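Heme oxygenase (mycobilin-producing) (Mycobacterium tuberculosis, PDB 3HX9) degrades heme oxidatively to mycobilins with release of free iron, as a homodimer that can hold two hemes in its active site. Local coordinates at residues A[62-67]-A[89-94]. Numbering follows the deposited sequence.
Sequences AFQAWA and LLEFEV. With HEM (protoporphyrin IX containing Fe), chain E.
Phe63 and Leu89 approach each other from opposite directions, one from the helix 60-68, the other from the strand 87-99, and meet beside a vinyl group of one of the two bound hemes. The phenylalanine sets out with CB pointing toward the strand, and its chi1 of 168°, which puts CG anti to the backbone N, carries the ring away from the helix. One face of that ring is covered near its rim by CB of Ala67, one helical turn further on. CE1 then comes to 3.8 Å from the heme methyl carbon CMC, and CE2 grazes CD2 of Leu89. At the tip, CZ lies 3.5 Å from the vinyl carbon CBC of the heme, which sits at the ring edge and in its plane. The same CZ is 4.0 Å from CD2 of Leu89, met obliquely. A flat, apolar ring suits a place where its rim meets vinyl and methyl groups at the porphyrin's edge. In this dimeric alpha-beta barrel of the antibiotic biosynthesis monooxygenase family, the helix lies over the sheet with heme bound in the space beside them, and strand 87-99 continues the sheet into the second subunit. Leu89 has a branched end that serves two neighbours: CD1 touches the vinyl at 3.8 Å from CBC, while CD2 reaches both CBC and the phenylalanine. Trp66, predicted to stabilise the transition state, lines the pocket with a broad ring, its CH2 3.9 Å from the heme meso carbon CHC, which lies at the indole edge; Trp66 and Ala67 also touch the second heme. Gln64 and Glu91 do not bond directly; a water accepts from NE2 of Gln64 (2.9 Å) and donates to OE2 of Glu91 (2.8 Å). NE2 also hydrogen-bonds OD1 of Asp60, its strongest polar partner, while Glu91's extended chain carries its carboxylate to the water.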
loop_
_atom_site.group_PDB
_atom_site.type_symbol
_atom_site.label_atom_id
_atom_site.label_comp_id
_atom_site.label_asym_id
_atom_site.label_seq_id
_atom_site.Cartn_x
_atom_site.Cartn_y
_atom_site.Cartn_z
ATOM N N ALA A 62 -16.765 -3.755 7.270
ATOM C CA ALA A 62 -17.136 -3.976 5.913
ATOM C C ALA A 62 -16.242 -5.048 5.321
ATOM O O ALA A 62 -16.720 -5.992 4.666
ATOM C CB ALA A 62 -17.036 -2.653 5.057
ATOM N N PHE A 63 -14.951 -4.914 5.580
ATOM C CA PHE A 63 -14.019 -5.940 5.106
ATOM C C PHE A 63 -14.361 -7.322 5.691
ATOM O O PHE A 63 -14.452 -8.309 4.955
ATOM C CB PHE A 63 -12.596 -5.581 5.443
ATOM C CG PHE A 63 -11.633 -6.731 5.232
ATOM C CD1 PHE A 63 -11.270 -7.131 3.934
ATOM C CD2 PHE A 63 -11.180 -7.405 6.312
ATOM C CE1 PHE A 63 -10.403 -8.212 3.736
ATOM C CE2 PHE A 63 -10.306 -8.507 6.190
ATOM C CZ PHE A 63 -9.931 -8.899 4.861
ATOM N N GLN A 64 -14.530 -7.388 7.009
ATOM C CA GLN A 64 -14.837 -8.650 7.639
ATOM C C GLN A 64 -16.109 -9.299 7.081
ATOM O O GLN A 64 -16.173 -10.543 6.942
ATOM C CB GLN A 64 -14.896 -8.530 9.133
ATOM C CG GLN A 64 -13.563 -7.986 9.760
ATOM C CD GLN A 64 -12.373 -8.925 9.723
ATOM O OE1 GLN A 64 -12.545 -10.139 9.608
ATOM N NE2 GLN A 64 -11.128 -8.368 9.887
ATOM N N ALA A 65 -17.111 -8.504 6.783
ATOM C CA ALA A 65 -18.356 -9.084 6.274
ATOM C C ALA A 65 -18.117 -9.778 4.933
ATOM O O ALA A 65 -18.614 -10.864 4.699
ATOM C CB ALA A 65 -19.427 -7.992 6.142
ATOM N N TRP A 66 -17.366 -9.118 4.064
ATOM C CA TRP A 66 -17.023 -9.647 2.729
ATOM C C TRP A 66 -16.118 -10.875 2.808
ATOM O O TRP A 66 -16.417 -11.930 2.225
ATOM C CB TRP A 66 -16.314 -8.560 1.931
ATOM C CG TRP A 66 -15.836 -9.038 0.638
ATOM C CD1 TRP A 66 -16.587 -9.254 -0.497
ATOM C CD2 TRP A 66 -14.478 -9.284 0.287
ATOM N NE1 TRP A 66 -15.761 -9.658 -1.537
ATOM C CE2 TRP A 66 -14.467 -9.715 -1.073
ATOM C CE3 TRP A 66 -13.259 -9.218 1.010
ATOM C CZ2 TRP A 66 -13.262 -10.024 -1.758
ATOM C CZ3 TRP A 66 -12.075 -9.554 0.335
ATOM C CH2 TRP A 66 -12.093 -9.951 -1.034
ATOM N N ALA A 67 -15.017 -10.741 3.545
ATOM C CA ALA A 67 -13.998 -11.786 3.657
ATOM C C ALA A 67 -14.574 -13.061 4.280
ATOM O O ALA A 67 -14.148 -14.172 3.934
ATOM C CB ALA A 67 -12.854 -11.241 4.544
ATOM N N LEU A 89 -2.025 -11.556 5.340
ATOM C CA LEU A 89 -2.941 -10.362 5.344
ATOM C C LEU A 89 -2.328 -9.345 6.237
ATOM O O LEU A 89 -2.104 -9.620 7.474
ATOM C CB LEU A 89 -4.282 -10.788 5.987
ATOM C CG LEU A 89 -5.395 -9.736 6.063
ATOM C CD1 LEU A 89 -5.665 -9.099 4.726
ATOM C CD2 LEU A 89 -6.619 -10.443 6.578
ATOM N N LEU A 90 -2.078 -8.136 5.708
ATOM C CA LEU A 90 -1.512 -7.059 6.443
ATOM C C LEU A 90 -2.634 -6.037 6.580
ATOM O O LEU A 90 -3.225 -5.652 5.564
ATOM C CB LEU A 90 -0.295 -6.404 5.709
ATOM C CG LEU A 90 0.629 -7.420 5.041
ATOM C CD1 LEU A 90 1.699 -6.717 4.224
ATOM C CD2 LEU A 90 1.262 -8.402 6.075
ATOM N N GLU A 91 -2.923 -5.624 7.827
ATOM C CA GLU A 91 -4.096 -4.769 8.054
ATOM C C GLU A 91 -3.774 -3.455 8.704
ATOM O O GLU A 91 -3.025 -3.370 9.671
ATOM C CB GLU A 91 -5.131 -5.483 8.950
ATOM C CG GLU A 91 -5.390 -6.943 8.500
ATOM C CD GLU A 91 -6.490 -7.607 9.322
ATOM O OE1 GLU A 91 -7.540 -6.980 9.636
ATOM O OE2 GLU A 91 -6.322 -8.810 9.604
ATOM N N PHE A 92 -4.371 -2.388 8.160
ATOM C CA PHE A 92 -3.955 -1.075 8.585
ATOM C C PHE A 92 -5.179 -0.170 8.684
ATOM O O PHE A 92 -6.189 -0.435 8.073
ATOM C CB PHE A 92 -3.062 -0.350 7.545
ATOM C CG PHE A 92 -1.791 -1.061 7.243
ATOM C CD1 PHE A 92 -0.624 -0.705 7.928
ATOM C CD2 PHE A 92 -1.762 -2.068 6.284
ATOM C CE1 PHE A 92 0.631 -1.392 7.630
ATOM C CE2 PHE A 92 -0.504 -2.751 5.977
ATOM C CZ PHE A 92 0.644 -2.404 6.678
ATOM N N GLU A 93 -5.000 0.922 9.397
ATOM C CA GLU A 93 -5.993 2.028 9.416
ATOM C C GLU A 93 -5.384 3.239 8.714
ATOM O O GLU A 93 -4.208 3.547 8.845
ATOM C CB GLU A 93 -6.389 2.393 10.855
ATOM C CG GLU A 93 -7.362 1.398 11.552
ATOM C CD GLU A 93 -7.351 1.485 13.123
ATOM O OE1 GLU A 93 -6.582 2.294 13.693
ATOM O OE2 GLU A 93 -8.100 0.698 13.775
ATOM N N VAL A 94 -6.169 3.959 7.932
ATOM C CA VAL A 94 -5.619 5.114 7.231
ATOM C C VAL A 94 -5.597 6.332 8.189
ATOM O O VAL A 94 -6.635 6.732 8.761
ATOM C CB VAL A 94 -6.460 5.449 5.981
ATOM C CG1 VAL A 94 -5.894 6.671 5.286
ATOM C CG2 VAL A 94 -6.501 4.293 5.030
HETATM C CHA HEM E . -5.846 -16.041 -3.966
HETATM C CHB HEM E . -8.194 -12.513 -6.358
HETATM C CHC HEM E . -8.389 -9.924 -2.236
HETATM C CHD HEM E . -6.863 -13.821 0.219
HETATM C C1A HEM E . -6.407 -15.260 -4.956
HETATM C C2A HEM E . -6.355 -15.592 -6.361
HETATM C C3A HEM E . -7.015 -14.637 -7.015
HETATM C C4A HEM E . -7.457 -13.664 -6.078
HETATM C CMA HEM E . -7.221 -14.486 -8.527
HETATM C CAA HEM E . -5.659 -16.857 -6.942
HETATM C CBA HEM E . -4.167 -16.549 -7.149
HETATM C CGA HEM E . -3.344 -17.667 -7.770
HETATM O O1A HEM E . -2.433 -18.124 -7.106
HETATM O O2A HEM E . -3.591 -18.091 -8.903
HETATM C C1B HEM E . -8.417 -11.525 -5.434
HETATM C C2B HEM E . -9.003 -10.236 -5.761
HETATM C C3B HEM E . -9.049 -9.506 -4.615
HETATM C C4B HEM E . -8.478 -10.308 -3.541
HETATM C CMB HEM E . -9.507 -9.778 -7.139
HETATM C CAB HEM E . -9.550 -8.066 -4.548
HETATM C CBB HEM E . -10.087 -7.524 -3.460
HETATM C C1C HEM E . -8.010 -10.764 -1.220
HETATM C C2C HEM E . -7.891 -10.385 0.166
HETATM C C3C HEM E . -7.431 -11.489 0.778
HETATM C C4C HEM E . -7.285 -12.557 -0.145
HETATM C CMC HEM E . -8.068 -8.984 0.786
HETATM C CAC HEM E . -7.123 -11.622 2.260
HETATM C CBC HEM E . -8.145 -11.405 3.093
HETATM C C1D HEM E . -6.434 -14.770 -0.666
HETATM C C2D HEM E . -5.785 -15.981 -0.264
HETATM C C3D HEM E . -5.457 -16.681 -1.571
HETATM C C4D HEM E . -5.927 -15.797 -2.627
HETATM C CMD HEM E . -5.529 -16.411 1.211
HETATM C CAD HEM E . -4.737 -18.027 -1.720
HETATM C CBD HEM E . -3.244 -17.657 -1.787
HETATM C CGD HEM E . -2.415 -18.948 -1.707
HETATM O O1D HEM E . -2.953 -20.024 -1.983
HETATM O O2D HEM E . -1.244 -18.975 -1.268
HETATM N NA HEM E . -7.090 -14.045 -4.799
HETATM N NB HEM E . -8.131 -11.539 -4.101
HETATM N NC HEM E . -7.664 -12.106 -1.392
HETATM N ND HEM E . -6.446 -14.675 -2.045
HETATM FE FE HEM E . -7.015 -13.002 -3.117
HETATM O O HOH W 1 -8.789 -10.112 9.684
#